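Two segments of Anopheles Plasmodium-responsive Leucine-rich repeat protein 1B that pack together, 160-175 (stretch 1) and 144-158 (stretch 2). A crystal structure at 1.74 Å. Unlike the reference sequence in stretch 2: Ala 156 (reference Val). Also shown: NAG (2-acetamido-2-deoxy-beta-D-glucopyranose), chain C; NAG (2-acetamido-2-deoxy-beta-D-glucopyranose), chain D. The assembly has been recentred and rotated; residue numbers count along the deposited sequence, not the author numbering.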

# COMPACT_ATOMS: atom_id res chain seq x y z
N ALA A 160 -10.56 -25.28 -18.33
CA ALA A 160 -10.59 -24.39 -19.50
C ALA A 160 -10.14 -22.96 -19.23
O ALA A 160 -10.41 -22.07 -20.04
CB ALA A 160 -11.99 -24.38 -20.10
N VAL A 161 -9.47 -22.71 -18.12
CA VAL A 161 -8.88 -21.39 -17.87
C VAL A 161 -7.82 -21.09 -18.93
O VAL A 161 -7.03 -21.97 -19.30
CB VAL A 161 -8.33 -21.26 -16.42
CG1 VAL A 161 -7.23 -22.27 -16.13
CG2 VAL A 161 -7.83 -19.85 -16.15
N GLU A 162 -7.85 -19.86 -19.43
CA GLU A 162 -6.98 -19.42 -20.51
C GLU A 162 -5.77 -18.66 -19.96
O GLU A 162 -4.68 -18.74 -20.51
CB GLU A 162 -7.76 -18.51 -21.48
CG GLU A 162 -6.96 -18.01 -22.68
CD GLU A 162 -6.27 -16.66 -22.47
OE1 GLU A 162 -6.68 -15.89 -21.59
OE2 GLU A 162 -5.29 -16.36 -23.21
N GLU A 163 -5.98 -17.89 -18.90
CA GLU A 163 -4.88 -17.19 -18.27
C GLU A 163 -4.98 -17.32 -16.77
O GLU A 163 -6.03 -17.04 -16.18
CB GLU A 163 -4.84 -15.71 -18.68
CG GLU A 163 -3.76 -14.93 -17.95
CD GLU A 163 -3.39 -13.59 -18.59
OE1 GLU A 163 -4.19 -13.03 -19.41
OE2 GLU A 163 -2.29 -13.08 -18.22
N LEU A 164 -3.88 -17.72 -16.15
CA LEU A 164 -3.85 -17.96 -14.73
C LEU A 164 -2.58 -17.41 -14.11
O LEU A 164 -1.49 -17.76 -14.54
CB LEU A 164 -3.98 -19.45 -14.44
CG LEU A 164 -3.84 -19.92 -12.99
CD1 LEU A 164 -4.78 -19.20 -12.05
CD2 LEU A 164 -4.12 -21.40 -12.92
N ASP A 165 -2.74 -16.53 -13.12
CA ASP A 165 -1.62 -15.98 -12.38
C ASP A 165 -1.70 -16.51 -10.95
O ASP A 165 -2.64 -16.19 -10.21
CB ASP A 165 -1.60 -14.45 -12.44
CG ASP A 165 -0.35 -13.83 -11.80
OD1 ASP A 165 0.37 -14.51 -11.03
OD2 ASP A 165 -0.09 -12.62 -12.07
N ALA A 166 -0.73 -17.35 -10.59
CA ALA A 166 -0.59 -17.86 -9.21
C ALA A 166 0.81 -17.57 -8.64
O ALA A 166 1.30 -18.27 -7.74
CB ALA A 166 -0.95 -19.33 -9.12
N SER A 167 1.39 -16.46 -9.09
CA SER A 167 2.73 -16.05 -8.68
C SER A 167 2.70 -15.63 -7.23
O SER A 167 1.63 -15.33 -6.68
CB SER A 167 3.25 -14.90 -9.57
OG SER A 167 2.48 -13.71 -9.47
N HIS A 168 3.86 -15.69 -6.58
CA HIS A 168 3.99 -15.25 -5.21
C HIS A 168 3.06 -16.05 -4.27
O HIS A 168 2.25 -15.50 -3.52
CB HIS A 168 3.77 -13.75 -5.09
CG HIS A 168 4.73 -12.94 -5.89
ND1 HIS A 168 5.93 -12.50 -5.37
CD2 HIS A 168 4.68 -12.47 -7.16
CE1 HIS A 168 6.58 -11.80 -6.28
NE2 HIS A 168 5.83 -11.75 -7.37
N ASN A 169 3.19 -17.36 -4.33
CA ASN A 169 2.56 -18.27 -3.36
C ASN A 169 3.66 -19.18 -2.82
O ASN A 169 4.84 -18.80 -2.90
CB ASN A 169 1.42 -19.04 -4.04
CG ASN A 169 0.12 -18.26 -4.03
OD1 ASN A 169 -0.61 -18.25 -3.02
ND2 ASN A 169 -0.18 -17.59 -5.14
N THR A 170 3.31 -20.34 -2.27
CA THR A 170 4.31 -21.35 -1.87
C THR A 170 3.99 -22.68 -2.55
O THR A 170 4.06 -23.77 -1.93
CB THR A 170 4.38 -21.54 -0.33
OG1 THR A 170 3.10 -21.94 0.19
CG2 THR A 170 4.79 -20.25 0.33
N ILE A 171 3.63 -22.60 -3.83
CA ILE A 171 3.11 -23.76 -4.54
C ILE A 171 4.22 -24.78 -4.82
O ILE A 171 5.26 -24.42 -5.36
CB ILE A 171 2.44 -23.31 -5.85
CG1 ILE A 171 1.17 -22.51 -5.53
CG2 ILE A 171 2.08 -24.47 -6.75
CD1 ILE A 171 0.68 -21.65 -6.68
N ASN A 172 3.99 -26.02 -4.40
CA ASN A 172 4.87 -27.15 -4.77
C ASN A 172 4.18 -28.28 -5.54
O ASN A 172 4.84 -29.22 -5.98
CB ASN A 172 5.57 -27.68 -3.53
CG ASN A 172 4.61 -28.05 -2.42
OD1 ASN A 172 3.45 -28.37 -2.65
ND2 ASN A 172 5.09 -28.01 -1.19
N VAL A 173 2.86 -28.18 -5.70
CA VAL A 173 2.07 -29.16 -6.41
C VAL A 173 1.08 -28.48 -7.34
O VAL A 173 0.31 -27.62 -6.90
CB VAL A 173 1.26 -30.02 -5.40
CG1 VAL A 173 0.26 -30.93 -6.12
CG2 VAL A 173 2.20 -30.85 -4.53
N VAL A 174 1.07 -28.92 -8.59
CA VAL A 174 0.07 -28.49 -9.56
C VAL A 174 -0.74 -29.70 -9.97
O VAL A 174 -0.16 -30.76 -10.28
CB VAL A 174 0.75 -27.89 -10.80
CG1 VAL A 174 -0.29 -27.54 -11.87
CG2 VAL A 174 1.59 -26.68 -10.43
N ARG A 175 -2.06 -29.58 -9.97
CA ARG A 175 -2.93 -30.69 -10.37
C ARG A 175 -4.12 -30.20 -11.17
O ARG A 175 -4.33 -28.99 -11.32
CB ARG A 175 -3.36 -31.53 -9.16
CG ARG A 175 -4.07 -30.78 -8.06
CD ARG A 175 -4.35 -31.69 -6.86
C1 NAG C . -2.58 -10.40 -10.75
C2 NAG C . -2.14 -9.63 -11.98
C3 NAG C . -0.89 -8.79 -11.66
C4 NAG C . -1.13 -7.90 -10.46
C5 NAG C . -1.74 -8.72 -9.32
C6 NAG C . -2.16 -7.79 -8.18
C7 NAG C . -2.02 -10.36 -14.30
C8 NAG C . -1.51 -11.36 -15.29
N2 NAG C . -1.74 -10.54 -13.02
O3 NAG C . -0.47 -8.05 -12.79
O4 NAG C . 0.12 -7.41 -9.96
O5 NAG C . -2.87 -9.46 -9.74
O6 NAG C . -1.20 -8.02 -7.16
O7 NAG C . -2.69 -9.41 -14.69
C1 NAG D . 0.34 -6.02 -10.19
C2 NAG D . 1.40 -5.52 -9.22
C3 NAG D . 1.65 -4.03 -9.44
C4 NAG D . 1.74 -3.64 -10.92
C5 NAG D . 0.78 -4.41 -11.83
C6 NAG D . 1.19 -4.27 -13.30
C7 NAG D . 1.64 -6.30 -6.88
C8 NAG D . 0.98 -6.46 -5.54
N2 NAG D . 0.92 -5.74 -7.86
O3 NAG D . 2.85 -3.67 -8.78
O4 NAG D . 1.47 -2.25 -11.04
O5 NAG D . 0.79 -5.78 -11.51
O6 NAG D . 0.14 -4.73 -14.12
O7 NAG D . 2.79 -6.68 -7.02
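Stretch 2, residues 144-158: HVNVSYNLLSTLAIP

Stretch 2 lies alongside stretch 1 as the neighbouring coil of a leucine-rich repeat, in register and running the same way, joined by two short parallel strand pairings, an asparagine-centred turn between them and a continuous apolar lining. Strand 144-146 runs beside strand 163-165 with axes 4.8 Å apart and 2° between their directions; strand 154-156 runs beside strand 173-175, again at 4.8 Å, but at 14°.

In the first pairing His 144, Val 145 and Asn 146 sit opposite Glu 163, Leu 164 and Asp 165. Val 145 N donates to Glu 163 O (3.0 Å), Asp 165 N to Val 145 O (2.9 Å) and Val 147 N to Asp 165 O (2.8 Å), the alternation expected of parallel strands. The second pairing repeats it: Leu 155 N to Val 173 O (2.8 Å), Arg 175 N to Leu 155 O (2.9 Å) and Ile 157 N to Arg 175 O (2.9 Å).

Between the strands stretch 2 is loop or turn. Tyr 149, with phi/psi of 60/60°, matches His 168 at 59/54°, so the backbone turns alike in both stretches, and with both side chains in the m rotamer (chi1) the rings form an offset stack, centroids 4.0 Å apart and planes at 9°. Tyr 149 N bonds to Ser 167 O (3.0 Å). Asn 169 of stretch 1 reaches across the turn: its ND2 donates to Val 147 O (3.0 Å), and Leu 152 N donates to its OD1 (2.9 Å). Further along, Thr 170 N donates to Leu 152 O (2.9 Å), Asn 172 N donates to Ser 153 O (3.0 Å), and the hydroxyls Ser 153 OG and Thr 170 OG1 share a hydrogen bond of 3.0 Å.

On one face of the first pairing, Val 145 CG1 meets Leu 164 CD1 at 3.6 Å. Leu 155, the residue of stretch 2 most covered by stretch 1, brings CD2 to 3.9 Å from Ala 166 CB and 4.2 Å from Leu 164 CD2. Ile 157 points toward stretch 1, placing CG2 3.6 Å from Val 161 CG1, CG1 3.7 Å from Leu 164 CD2 and CD1 3.7 Å from Val 174 CG1.

The face carrying His 144, Asn 146, Glu 163 and Asp 165 is polar. From it His 144 NE2 makes a weak hydrogen bond to OE1 of Glu 162, just before the strand (2.9 Å). Asn 146 is glycosylated, ND2 bonded to C1 of the chain C NAG (1.4 Å), and that sugar's N2 donates to Asp 165 OD2 (2.8 Å), so the glycan itself bridges the two stretches.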

# COMPACT_ATOMS: atom_id res chain seq x y z
N HIS A 144 -10.28 -16.40 -16.78
CA HIS A 144 -9.14 -15.58 -16.32
C HIS A 144 -9.15 -15.61 -14.80
O HIS A 144 -10.16 -15.28 -14.19
CB HIS A 144 -9.28 -14.12 -16.75
CG HIS A 144 -8.83 -13.84 -18.14
ND1 HIS A 144 -8.63 -12.56 -18.59
CD2 HIS A 144 -8.52 -14.66 -19.16
CE1 HIS A 144 -8.23 -12.60 -19.85
NE2 HIS A 144 -8.16 -13.87 -20.22
N VAL A 145 -8.03 -16.03 -14.20
CA VAL A 145 -7.96 -16.19 -12.77
C VAL A 145 -6.65 -15.59 -12.22
O VAL A 145 -5.58 -15.81 -12.78
CB VAL A 145 -8.00 -17.68 -12.38
CG1 VAL A 145 -7.84 -17.81 -10.89
CG2 VAL A 145 -9.32 -18.31 -12.84
N ASN A 146 -6.74 -14.87 -11.11
CA ASN A 146 -5.57 -14.34 -10.45
C ASN A 146 -5.65 -14.64 -8.98
O ASN A 146 -6.55 -14.13 -8.28
CB ASN A 146 -5.47 -12.83 -10.72
CG ASN A 146 -4.13 -12.24 -10.34
OD1 ASN A 146 -3.38 -12.79 -9.51
ND2 ASN A 146 -3.82 -11.11 -10.98
N VAL A 147 -4.73 -15.50 -8.51
CA VAL A 147 -4.60 -15.82 -7.10
C VAL A 147 -3.19 -15.50 -6.59
O VAL A 147 -2.73 -16.09 -5.62
CB VAL A 147 -4.98 -17.29 -6.77
CG1 VAL A 147 -6.46 -17.53 -7.03
CG2 VAL A 147 -4.13 -18.30 -7.55
N SER A 148 -2.54 -14.51 -7.21
CA SER A 148 -1.18 -14.15 -6.84
C SER A 148 -1.14 -13.54 -5.44
O SER A 148 -2.14 -13.04 -4.97
CB SER A 148 -0.55 -13.18 -7.85
OG SER A 148 -1.20 -11.91 -7.86
N TYR A 149 0.01 -13.63 -4.78
CA TYR A 149 0.22 -13.07 -3.44
C TYR A 149 -0.75 -13.67 -2.41
O TYR A 149 -1.52 -12.98 -1.76
CB TYR A 149 0.16 -11.54 -3.47
CG TYR A 149 1.28 -10.91 -4.27
CD1 TYR A 149 2.50 -10.61 -3.68
CD2 TYR A 149 1.11 -10.64 -5.63
CE1 TYR A 149 3.52 -10.02 -4.42
CE2 TYR A 149 2.13 -10.03 -6.36
CZ TYR A 149 3.33 -9.75 -5.73
OH TYR A 149 4.37 -9.16 -6.43
N ASN A 150 -0.66 -14.98 -2.26
CA ASN A 150 -1.39 -15.72 -1.26
C ASN A 150 -0.45 -16.72 -0.60
O ASN A 150 0.80 -16.57 -0.70
CB ASN A 150 -2.63 -16.32 -1.90
CG ASN A 150 -3.76 -15.32 -2.00
OD1 ASN A 150 -4.27 -14.87 -0.97
ND2 ASN A 150 -4.15 -14.97 -3.20
N LEU A 151 -1.01 -17.71 0.09
CA LEU A 151 -0.22 -18.73 0.80
C LEU A 151 -0.56 -20.13 0.34
O LEU A 151 -0.60 -21.09 1.15
CB LEU A 151 -0.48 -18.61 2.29
CG LEU A 151 -0.06 -17.27 2.89
CD1 LEU A 151 -0.61 -17.09 4.28
CD2 LEU A 151 1.45 -17.09 2.88
N LEU A 152 -0.81 -20.28 -0.96
CA LEU A 152 -1.25 -21.55 -1.52
C LEU A 152 -0.05 -22.48 -1.68
O LEU A 152 1.02 -22.04 -2.05
CB LEU A 152 -1.93 -21.35 -2.88
CG LEU A 152 -3.22 -20.54 -2.89
CD1 LEU A 152 -3.65 -20.23 -4.32
CD2 LEU A 152 -4.32 -21.25 -2.12
N SER A 153 -0.25 -23.76 -1.38
CA SER A 153 0.81 -24.76 -1.60
C SER A 153 0.42 -25.74 -2.69
O SER A 153 1.28 -26.38 -3.27
CB SER A 153 1.12 -25.50 -0.30
OG SER A 153 1.76 -24.63 0.62
N THR A 154 -0.88 -25.88 -2.96
CA THR A 154 -1.34 -26.76 -4.02
C THR A 154 -2.17 -25.91 -4.97
O THR A 154 -2.99 -25.11 -4.53
CB THR A 154 -2.17 -27.92 -3.47
OG1 THR A 154 -1.33 -28.72 -2.62
CG2 THR A 154 -2.71 -28.78 -4.59
N LEU A 155 -1.95 -26.08 -6.27
CA LEU A 155 -2.72 -25.33 -7.27
C LEU A 155 -3.51 -26.30 -8.13
O LEU A 155 -2.93 -27.03 -8.93
CB LEU A 155 -1.79 -24.48 -8.13
CG LEU A 155 -2.46 -23.64 -9.22
CD1 LEU A 155 -3.34 -22.56 -8.59
CD2 LEU A 155 -1.42 -23.04 -10.14
N ALA A 156 -4.83 -26.31 -7.96
CA ALA A 156 -5.70 -27.05 -8.84
C ALA A 156 -6.13 -26.14 -9.98
O ALA A 156 -6.78 -25.13 -9.76
CB ALA A 156 -6.91 -27.57 -8.08
N ILE A 157 -5.75 -26.49 -11.20
CA ILE A 157 -6.06 -25.66 -12.36
C ILE A 157 -7.33 -26.17 -13.01
O ILE A 157 -7.42 -27.36 -13.34
CB ILE A 157 -4.88 -25.65 -13.35
CG1 ILE A 157 -3.65 -25.03 -12.68
CG2 ILE A 157 -5.24 -24.86 -14.61
CD1 ILE A 157 -2.41 -25.00 -13.52
N PRO A 158 -8.34 -25.29 -13.20
CA PRO A 158 -9.57 -25.75 -13.86
C PRO A 158 -9.36 -26.10 -15.35
O PRO A 158 -8.31 -25.82 -15.94
CB PRO A 158 -10.53 -24.56 -13.69
CG PRO A 158 -9.67 -23.39 -13.44
CD PRO A 158 -8.42 -23.88 -12.77
O HOH W 1 2.03 -21.77 2.64